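Local coordinates for cell wall binding protein cwp8 (Peptoclostridium difficile, PDB 5J6Q) that probably attaches itself to the bacterial cell wall through its CWB2 domains, as a component of the S-layer, and may take part in adhesion, at residues A[304-309]-A[356-361]; A[311-316]-A[335-340]; A[317-322]-A[341-346]; A[366-371]-A[388-393]. All coordinates share one frame; numbering follows the deposited sequence.

Interaction 1 of 4, residues A[304-309]-A[356-361]; sequences ERFKDG and LRVLGS
The backbone oxygen of Phe306 is held by both terminal nitrogens of Arg357. NH1 and NH2 of Arg357 each lie 2.9 Å from Phe306 O, which sits within a few degrees of the guanidinium plane, and both reach the carbonyl from the same side of its plane. With two N-H groups converging on one acceptor, each bond is bent, to about 145°. NH1 is shared: it also forms a salt bridge with Asp308, its distance to Asp308 OD1 being 2.9 Å, and this straighter bond meets the anti side of the oxygen. Carboxylate and guanidinium planes are turned 61° apart, and the two side chains cross at about a right angle. With CG of Arg357 anti to the backbone N (chi1 -165°), that carbon is set 3.1 Å from Asp308 OD1, and the bend at chi3 then places NE. NH2 has a second charged partner in Glu354, one turn earlier in the helix.

The contact joins the ends of two helices, 294-305 and 349-359, on a parallel sheet of the CWB2 fold, where the loop after the first helix leads into strand 313-318. That loop is fastened to the last turn of the second helix by the bond from Gly309 N to Arg357 O, 2.7 Å long. The backbones come close where both residues are glycines with positive phi, Gly309 CA and Gly360 CA being 3.8 Å apart. Deeper in, CB of Phe306 rests against CG1 of Val358 at 4.2 Å, while the Phe306 ring also touches Ala311 and Pro338.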
# COMPACT_ATOMS: atom_id res chain seq x y z
N GLU A 304 18.98 1.32 6.31
CA GLU A 304 18.72 0.05 6.89
C GLU A 304 19.88 -0.35 7.75
O GLU A 304 19.67 -0.93 8.82
CB GLU A 304 18.47 -1.01 5.81
CG GLU A 304 17.97 -2.30 6.40
CD GLU A 304 16.56 -2.18 7.02
OE1 GLU A 304 15.72 -1.35 6.52
OE2 GLU A 304 16.32 -2.92 7.99
N ARG A 305 21.10 -0.03 7.32
CA ARG A 305 22.27 -0.41 8.08
C ARG A 305 22.53 0.49 9.31
O ARG A 305 23.01 -0.04 10.32
CB ARG A 305 23.52 -0.35 7.17
CG ARG A 305 23.38 -1.35 6.03
CD ARG A 305 24.60 -1.43 5.15
NE ARG A 305 25.80 -1.71 5.93
CZ ARG A 305 26.98 -1.20 5.66
NH1 ARG A 305 28.03 -1.50 6.43
NH2 ARG A 305 27.14 -0.41 4.60
N PHE A 306 22.26 1.80 9.24
CA PHE A 306 22.61 2.63 10.40
C PHE A 306 21.57 3.62 10.92
O PHE A 306 20.95 4.35 10.16
CB PHE A 306 23.85 3.48 10.11
CG PHE A 306 25.01 2.75 9.46
CD1 PHE A 306 25.15 2.74 8.08
CD2 PHE A 306 25.94 2.08 10.22
CE1 PHE A 306 26.18 2.05 7.48
CE2 PHE A 306 26.97 1.40 9.62
CZ PHE A 306 27.09 1.38 8.23
N LYS A 307 21.43 3.61 12.24
CA LYS A 307 20.61 4.57 12.95
C LYS A 307 21.42 5.88 12.89
O LYS A 307 22.60 5.84 12.58
CB LYS A 307 20.40 4.13 14.41
CG LYS A 307 19.48 2.94 14.53
CD LYS A 307 19.36 2.52 16.02
CE LYS A 307 18.60 1.22 16.23
NZ LYS A 307 19.52 0.05 16.39
N ASP A 308 20.79 7.04 13.12
CA ASP A 308 21.52 8.35 13.05
C ASP A 308 22.80 8.33 13.79
O ASP A 308 22.83 7.80 14.90
CB ASP A 308 20.69 9.55 13.60
CG ASP A 308 19.39 9.68 12.86
OD1 ASP A 308 19.35 9.26 11.67
OD2 ASP A 308 18.41 10.17 13.45
N GLY A 309 23.87 8.86 13.18
CA GLY A 309 25.17 8.92 13.82
C GLY A 309 25.86 7.62 14.20
O GLY A 309 26.88 7.62 14.90
N LEU A 356 25.84 13.22 6.47
CA LEU A 356 25.62 13.92 7.75
C LEU A 356 24.87 13.10 8.72
O LEU A 356 25.22 13.01 9.89
CB LEU A 356 24.85 15.22 7.48
CG LEU A 356 25.61 16.22 6.61
CD1 LEU A 356 24.76 17.51 6.49
CD2 LEU A 356 26.99 16.56 7.19
N ARG A 357 23.84 12.45 8.25
CA ARG A 357 22.96 11.65 9.08
C ARG A 357 23.67 10.52 9.73
O ARG A 357 23.48 10.32 10.95
CB ARG A 357 21.77 11.06 8.27
CG ARG A 357 20.67 10.53 9.21
CD ARG A 357 19.64 9.59 8.53
NE ARG A 357 20.25 8.40 7.94
CZ ARG A 357 20.50 7.28 8.60
NH1 ARG A 357 20.17 7.15 9.87
NH2 ARG A 357 21.10 6.25 7.97
N VAL A 358 24.52 9.76 8.95
CA VAL A 358 25.12 8.59 9.60
C VAL A 358 26.36 8.91 10.40
O VAL A 358 26.63 8.15 11.33
CB VAL A 358 25.41 7.44 8.57
CG1 VAL A 358 24.12 7.05 7.86
CG2 VAL A 358 26.47 7.86 7.56
N LEU A 359 27.13 9.99 10.06
CA LEU A 359 28.35 10.33 10.86
C LEU A 359 27.94 11.01 12.17
O LEU A 359 28.57 10.76 13.22
CB LEU A 359 29.34 11.28 10.11
CG LEU A 359 29.84 10.72 8.81
CD1 LEU A 359 30.66 11.78 8.08
CD2 LEU A 359 30.63 9.42 9.07
N GLY A 360 26.89 11.84 12.11
CA GLY A 360 26.40 12.49 13.31
C GLY A 360 27.30 13.59 13.86
O GLY A 360 28.06 14.19 13.13
N SER A 361 27.26 13.80 15.20
CA SER A 361 27.98 14.93 15.81
C SER A 361 29.45 14.66 15.97
O SER A 361 30.23 15.59 15.89
CB SER A 361 27.38 15.31 17.17
OG SER A 361 27.19 14.21 18.06

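Interaction 2 of 4, residues A[311-316]-A[335-340]; sequences AEAIIL and KNAPIL
Segments 311-316 and 335-340 converge into parallel strands, with Ile315 paired to Ile339 and Leu316 to Leu340. Two backbone hydrogen bonds fix this register: Ile315 N gives to Pro338 O at 3.1 Å and Leu340 N to Ile315 O at 2.9 Å. Before the strands pair, Glu312 N binds Asn336 O. The side chains of these two residues run side by side in the same direction, their carboxylate and amide planes 76° apart. ND2 of Asn336 lies 3.1 Å from Glu312 OE2 and approaches it from above the carboxylate plane.

Further in, the contact is apolar. The methyl groups of Ala313 and Ala337 meet at 3.7 Å. Chi1 of Ile315 (-46°) sets CG1 beside the backbone N, where it meets Ala337 CB, also at 3.7 Å. On the other face, CD1 of Ile314 touches CG of Pro338 at 4.0 Å, and its CG2 branch meets CD1 of Leu340 at 4.2 Å. Helix 349-359 covers this face through Ile355 and Val358, whereas Leu331 and Ala332 of helix 329-334 pack on Ile315. Two short helices lie between the segments, and strand 367-371 pairs with the other edge of 313-318. Helices on both faces of a parallel sheet with strand order 2-1-3-4 mark the layered alpha/beta, Toprim-like fold of the CWB2 domain.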
# COMPACT_ATOMS: atom_id res chain seq x y z
N ALA A 311 27.25 5.40 11.97
CA ALA A 311 28.33 4.92 11.09
C ALA A 311 29.73 5.46 11.58
O ALA A 311 29.86 6.66 11.93
CB ALA A 311 28.09 5.38 9.64
N GLU A 312 30.77 4.61 11.47
CA GLU A 312 32.06 5.01 11.89
C GLU A 312 32.82 5.59 10.78
O GLU A 312 33.87 6.22 10.99
CB GLU A 312 32.75 3.81 12.53
CG GLU A 312 31.99 3.46 13.81
CD GLU A 312 32.27 2.08 14.32
OE1 GLU A 312 31.55 1.64 15.24
OE2 GLU A 312 33.20 1.43 13.80
N ALA A 313 32.29 5.46 9.57
CA ALA A 313 33.01 5.96 8.40
C ALA A 313 32.11 6.01 7.18
O ALA A 313 30.93 5.64 7.26
CB ALA A 313 34.21 5.06 8.11
N ILE A 314 32.66 6.50 6.05
CA ILE A 314 31.94 6.60 4.78
C ILE A 314 32.90 5.92 3.71
O ILE A 314 34.11 6.14 3.78
CB ILE A 314 31.64 8.06 4.31
CG1 ILE A 314 30.88 8.87 5.40
CG2 ILE A 314 30.84 8.04 2.94
CD1 ILE A 314 29.41 8.53 5.54
N ILE A 315 32.34 5.03 2.85
CA ILE A 315 33.06 4.52 1.74
C ILE A 315 32.35 5.21 0.60
O ILE A 315 31.13 5.07 0.48
CB ILE A 315 33.04 3.00 1.52
CG1 ILE A 315 33.30 2.22 2.82
CG2 ILE A 315 34.15 2.66 0.50
CD1 ILE A 315 34.80 2.27 3.23
N LEU A 316 33.08 5.93 -0.23
CA LEU A 316 32.49 6.67 -1.36
C LEU A 316 33.11 6.14 -2.69
O LEU A 316 34.32 6.15 -2.85
CB LEU A 316 32.81 8.12 -1.14
CG LEU A 316 32.01 9.11 -1.93
CD1 LEU A 316 30.53 8.87 -1.78
CD2 LEU A 316 32.36 10.53 -1.36
N LYS A 335 34.95 -1.28 8.47
CA LYS A 335 34.96 0.09 8.98
C LYS A 335 33.53 0.56 9.31
O LYS A 335 33.33 1.75 9.58
CB LYS A 335 35.60 1.04 7.96
CG LYS A 335 37.06 0.65 7.57
CD LYS A 335 37.94 0.06 8.76
CE LYS A 335 39.15 -0.71 8.21
NZ LYS A 335 39.90 -1.55 9.24
N ASN A 336 32.55 -0.38 9.30
CA ASN A 336 31.14 -0.06 9.62
C ASN A 336 30.69 1.24 8.94
O ASN A 336 30.26 2.18 9.59
CB ASN A 336 30.99 0.04 11.13
CG ASN A 336 31.38 -1.27 11.76
OD1 ASN A 336 30.71 -2.28 11.52
ND2 ASN A 336 32.45 -1.34 12.55
N ALA A 337 30.83 1.28 7.63
CA ALA A 337 30.56 2.46 6.82
C ALA A 337 29.63 2.10 5.69
O ALA A 337 29.69 0.95 5.25
CB ALA A 337 31.87 2.96 6.20
N PRO A 338 28.77 3.00 5.20
CA PRO A 338 27.83 2.68 4.06
C PRO A 338 28.58 2.82 2.76
O PRO A 338 29.55 3.61 2.75
CB PRO A 338 26.79 3.78 4.10
CG PRO A 338 27.65 5.03 4.76
CD PRO A 338 28.49 4.33 5.80
N ILE A 339 28.09 2.19 1.65
CA ILE A 339 28.79 2.41 0.45
C ILE A 339 27.91 3.40 -0.22
O ILE A 339 26.76 3.14 -0.54
CB ILE A 339 29.15 1.16 -0.37
CG1 ILE A 339 30.22 0.31 0.32
CG2 ILE A 339 29.66 1.66 -1.70
CD1 ILE A 339 30.31 -1.27 -0.16
N LEU A 340 28.41 4.60 -0.39
CA LEU A 340 27.54 5.62 -0.97
C LEU A 340 28.19 5.95 -2.31
O LEU A 340 29.28 5.49 -2.55
CB LEU A 340 27.38 6.89 -0.07
CG LEU A 340 26.55 6.61 1.22
CD1 LEU A 340 26.72 7.81 2.24
CD2 LEU A 340 25.05 6.47 0.90

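Interaction 3 of 4, residues A[317-322]-A[341-346]; sequences VGEDAI and LSKKDS
Residues 317-318 and 341-342 pair as parallel strands, Val317 opposite Leu341 and Gly318 opposite Ser342, before the two chains part. Ser342 N binds Val317 O at 3.0 Å, and Ser342 O then accepts from Glu319 N, also at 3.0 Å. These are the C-terminal ends of strands 313-318 and 339-342 in the parallel sheet of the CWB2 alpha/beta fold, and the loops that leave them lead into helices, as is usual in such folds. One loop makes a type I beta turn from Gly318 to Ala321, which is the N-cap of helix 322-327.

On one face of the sheet, Val317 and Leu341 lie side by side and point the same way. CG1 of Val317 stands between the backbone N and the carbonyl carbon (chi1 69°), and it meets CD2 of Leu341 at 3.6 Å. Leu341 is further covered by Arg294 and Phe295 of helix 294-305 and by Val531 of helix 531-542, so both the preceding helix and one far along the chain pack on this face. Nearer the surface, Glu319 and Lys343 cross obliquely, with CG and CE of Lys343 lying to one side of the carboxylate plane. Their charged ends do not meet: Glu319 OE2 and Lys343 NZ are 5.5 Å apart, a separation at which some attraction is possible. The closest atoms of these two side chains are Lys343 CG, placed by a chi1 of -103°, and Glu319 OE1, 3.4 Å apart; the lysine chain bends at chi2 only beyond that carbon.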
# COMPACT_ATOMS: atom_id res chain seq x y z
N VAL A 317 32.27 5.61 -3.64
CA VAL A 317 32.88 5.08 -4.87
C VAL A 317 32.28 5.84 -6.04
O VAL A 317 31.34 6.61 -5.82
CB VAL A 317 32.63 3.51 -4.87
CG1 VAL A 317 31.16 3.19 -5.06
CG2 VAL A 317 33.43 2.82 -5.96
N GLY A 318 32.81 5.71 -7.28
CA GLY A 318 32.17 6.39 -8.41
C GLY A 318 30.86 5.65 -8.73
O GLY A 318 30.78 4.41 -8.55
N GLU A 319 29.84 6.38 -9.18
CA GLU A 319 28.53 5.83 -9.48
C GLU A 319 28.50 4.64 -10.41
O GLU A 319 27.56 3.89 -10.37
CB GLU A 319 27.66 6.92 -10.11
CG GLU A 319 28.33 7.51 -11.36
CD GLU A 319 27.49 8.62 -12.01
OE1 GLU A 319 28.06 9.50 -12.69
OE2 GLU A 319 26.24 8.58 -11.84
N ASP A 320 29.50 4.49 -11.26
CA ASP A 320 29.59 3.42 -12.23
C ASP A 320 30.77 2.44 -11.94
O ASP A 320 30.99 1.51 -12.71
CB ASP A 320 29.83 4.03 -13.63
CG ASP A 320 28.82 5.07 -14.05
OD1 ASP A 320 27.60 4.85 -13.82
OD2 ASP A 320 29.25 6.10 -14.60
N ALA A 321 31.49 2.67 -10.86
CA ALA A 321 32.68 1.90 -10.47
C ALA A 321 32.32 0.58 -9.82
O ALA A 321 32.50 0.34 -8.62
CB ALA A 321 33.53 2.73 -9.52
N ILE A 322 31.85 -0.33 -10.65
CA ILE A 322 31.40 -1.62 -10.17
C ILE A 322 32.53 -2.39 -9.54
O ILE A 322 32.34 -2.94 -8.44
CB ILE A 322 30.77 -2.41 -11.34
CG1 ILE A 322 29.64 -1.58 -11.89
CG2 ILE A 322 30.29 -3.76 -10.90
CD1 ILE A 322 28.58 -1.28 -10.77
N LEU A 341 27.56 6.72 -3.14
CA LEU A 341 28.05 6.92 -4.49
C LEU A 341 28.20 8.39 -4.83
O LEU A 341 27.34 9.18 -4.44
CB LEU A 341 26.99 6.31 -5.46
CG LEU A 341 26.55 4.83 -5.19
CD1 LEU A 341 25.31 4.45 -6.05
CD2 LEU A 341 27.65 3.90 -5.48
N SER A 342 29.22 8.73 -5.67
CA SER A 342 29.40 10.10 -6.08
C SER A 342 29.49 10.22 -7.59
O SER A 342 29.87 9.27 -8.27
CB SER A 342 30.71 10.66 -5.52
OG SER A 342 30.71 12.07 -5.58
N LYS A 343 29.09 11.38 -8.12
CA LYS A 343 29.36 11.58 -9.52
C LYS A 343 30.89 11.92 -9.52
O LYS A 343 31.47 12.20 -8.46
CB LYS A 343 28.51 12.73 -10.05
CG LYS A 343 27.30 12.25 -10.87
CD LYS A 343 25.99 12.70 -10.26
CE LYS A 343 24.83 12.41 -11.21
NZ LYS A 343 23.68 13.32 -10.91
N LYS A 344 31.54 11.87 -10.65
CA LYS A 344 32.95 12.22 -10.73
C LYS A 344 33.08 13.71 -10.42
O LYS A 344 33.93 14.10 -9.64
CB LYS A 344 33.51 11.96 -12.14
CG LYS A 344 34.91 12.56 -12.33
CD LYS A 344 35.45 12.35 -13.74
CE LYS A 344 36.83 12.97 -13.86
NZ LYS A 344 37.39 12.83 -15.24
N ASP A 345 32.23 14.54 -11.04
CA ASP A 345 32.34 15.99 -10.85
C ASP A 345 31.42 16.57 -9.80
O ASP A 345 31.31 17.79 -9.76
CB ASP A 345 32.10 16.71 -12.18
CG ASP A 345 33.22 16.49 -13.17
OD1 ASP A 345 34.34 16.13 -12.73
OD2 ASP A 345 32.98 16.65 -14.37
N SER A 346 30.74 15.75 -8.97
CA SER A 346 29.90 16.31 -7.90
C SER A 346 29.36 15.27 -6.93
O SER A 346 29.48 14.07 -7.14
CB SER A 346 28.73 17.10 -8.49
OG SER A 346 28.00 16.31 -9.39

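Interaction 4 of 4, residues A[366-371]-A[388-393]; sequences KKIYIV and LGVSKV
Ile368 lies across Val390 at about a right angle, its CD1 touching CG1 of Val390 at 3.8 Å and its CG1 a little farther from the same methyl. The ethyl arm of the isoleucine is extended (chi2 175°), which carries CD1 to both branches of the valine. Val390 CB also comes to 3.3 Å from the carbonyl oxygen of Lys366. On the same face, CD1 of Ile370 presses on CG1 of Val393 at 3.4 Å, tighter than usual van der Waals contact; this CG1, anti to the backbone N (chi1 -178°), is the branch of the valine that meets the isoleucine. Helix 379-386 covers these residues, with Glu382 and Leu385 on Ile370 and Glu382 on Val393.

That helix is the connection in a beta-alpha-beta unit whose parallel strands, 367-371 and 392-396, pair here at an edge of the CWB2 sheet. Ile368 stands opposite Val393 and Lys367 opposite Lys392. Ile368 N binds Lys392 O at 3.0 Å, and the pairing continues beyond the contact, where both Ile368 and Ile370 make backbone bonds to Glu394. The loop before the second strand passes through Gly389, which leaves the helix with positive phi.

Over the opposite face, the side chains of Lys367 and Lys392 touch near their roots. CG of Lys367 is 3.7 Å from CB of Lys392, and the chain of Lys367 bends at chi2 and chi3 while that of Lys392 stays extended. Lys367 NZ and Lys392 NZ end 6.7 Å apart. The amine of Lys366 turns instead to Leu359 O, Asn362 OD1 and Ala311 O.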
# COMPACT_ATOMS: atom_id res chain seq x y z
N LYS A 366 35.75 10.57 12.63
CA LYS A 366 35.53 9.59 11.59
C LYS A 366 36.15 9.98 10.29
O LYS A 366 36.52 11.13 10.05
CB LYS A 366 34.03 9.37 11.42
CG LYS A 366 33.43 8.84 12.72
CD LYS A 366 31.98 9.13 12.83
CE LYS A 366 31.43 8.39 14.07
NZ LYS A 366 29.98 8.58 14.18
N LYS A 367 36.28 8.97 9.45
CA LYS A 367 36.88 9.10 8.15
C LYS A 367 35.93 8.80 6.94
O LYS A 367 34.98 8.05 7.05
CB LYS A 367 38.04 8.13 8.10
CG LYS A 367 39.27 8.69 8.77
CD LYS A 367 39.77 7.74 9.83
CE LYS A 367 40.89 6.89 9.29
NZ LYS A 367 41.15 5.73 10.19
N ILE A 368 36.26 9.38 5.82
CA ILE A 368 35.60 9.26 4.55
C ILE A 368 36.69 8.72 3.59
O ILE A 368 37.70 9.42 3.39
CB ILE A 368 35.06 10.60 4.01
CG1 ILE A 368 33.92 11.14 4.90
CG2 ILE A 368 34.58 10.40 2.55
CD1 ILE A 368 33.48 12.53 4.45
N TYR A 369 36.53 7.43 3.09
CA TYR A 369 37.45 6.89 2.15
C TYR A 369 36.84 7.05 0.76
O TYR A 369 35.68 6.67 0.58
CB TYR A 369 37.68 5.41 2.38
CG TYR A 369 38.18 5.04 3.75
CD1 TYR A 369 37.31 4.94 4.82
CD2 TYR A 369 39.53 4.76 3.97
CE1 TYR A 369 37.76 4.55 6.08
CE2 TYR A 369 39.99 4.37 5.22
CZ TYR A 369 39.10 4.27 6.28
OH TYR A 369 39.57 3.90 7.53
N ILE A 370 37.57 7.57 -0.20
CA ILE A 370 37.11 7.69 -1.58
C ILE A 370 37.84 6.54 -2.32
O ILE A 370 39.06 6.52 -2.31
CB ILE A 370 37.46 9.10 -2.08
CG1 ILE A 370 36.51 10.09 -1.41
CG2 ILE A 370 37.38 9.22 -3.60
CD1 ILE A 370 37.00 11.49 -1.36
N VAL A 371 37.11 5.54 -2.86
CA VAL A 371 37.75 4.45 -3.58
C VAL A 371 37.81 4.78 -5.07
O VAL A 371 36.84 5.31 -5.60
CB VAL A 371 36.95 3.17 -3.27
CG1 VAL A 371 37.48 1.99 -4.10
CG2 VAL A 371 37.05 2.86 -1.77
N LEU A 388 34.27 19.64 5.32
CA LEU A 388 33.37 19.15 6.39
C LEU A 388 33.99 19.22 7.79
O LEU A 388 33.36 19.72 8.71
CB LEU A 388 32.93 17.69 6.18
CG LEU A 388 31.44 17.49 6.35
CD1 LEU A 388 31.02 16.15 5.74
CD2 LEU A 388 31.09 17.51 7.82
N GLY A 389 35.17 18.68 7.95
CA GLY A 389 35.81 18.61 9.25
C GLY A 389 35.87 17.21 9.78
O GLY A 389 35.91 17.00 11.01
N VAL A 390 35.84 16.19 8.87
CA VAL A 390 35.99 14.80 9.35
C VAL A 390 37.47 14.54 9.72
O VAL A 390 38.37 15.18 9.17
CB VAL A 390 35.52 13.72 8.29
CG1 VAL A 390 34.02 13.85 8.00
CG2 VAL A 390 36.33 13.85 7.00
N SER A 391 37.73 13.57 10.62
CA SER A 391 39.09 13.23 11.01
C SER A 391 40.01 13.14 9.81
O SER A 391 41.15 13.58 9.89
CB SER A 391 39.08 11.89 11.75
OG SER A 391 40.39 11.42 12.01
N LYS A 392 39.51 12.61 8.66
CA LYS A 392 40.31 12.46 7.43
C LYS A 392 39.54 11.89 6.16
O LYS A 392 38.83 10.89 6.28
CB LYS A 392 41.47 11.49 7.74
CG LYS A 392 42.51 11.43 6.62
CD LYS A 392 43.63 10.45 6.93
CE LYS A 392 44.41 10.11 5.68
NZ LYS A 392 45.15 8.81 5.82
N VAL A 393 39.69 12.57 5.01
CA VAL A 393 39.21 12.16 3.72
C VAL A 393 40.45 11.46 3.12
O VAL A 393 41.34 12.13 2.61
CB VAL A 393 38.79 13.37 2.85
CG1 VAL A 393 38.23 12.88 1.51
CG2 VAL A 393 37.74 14.21 3.55

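Overall arrangement
From the N terminus, helix 294-305 ends within 304-309, which interaction 1 joins to the end of helix 349-359, closing a loop of 46 residues. Interactions 2 and 3 are nested within that loop and cross each other along the chain, because both pair strand 313-318 with strand 339-342, one near the start and one at the end. Interaction 4 follows in series, closing the beta-alpha-beta unit from 367-371 to 392-396. Strand 367-371 also neighbours 313-318, and Tyr369 bonds to Ile314 and Leu316, so interactions 2 and 4 share one sheet. A backbone bond between Val358 and Ala311 joins interactions 1 and 2, and interactions 1 and 4 meet at the end of helix 349-359.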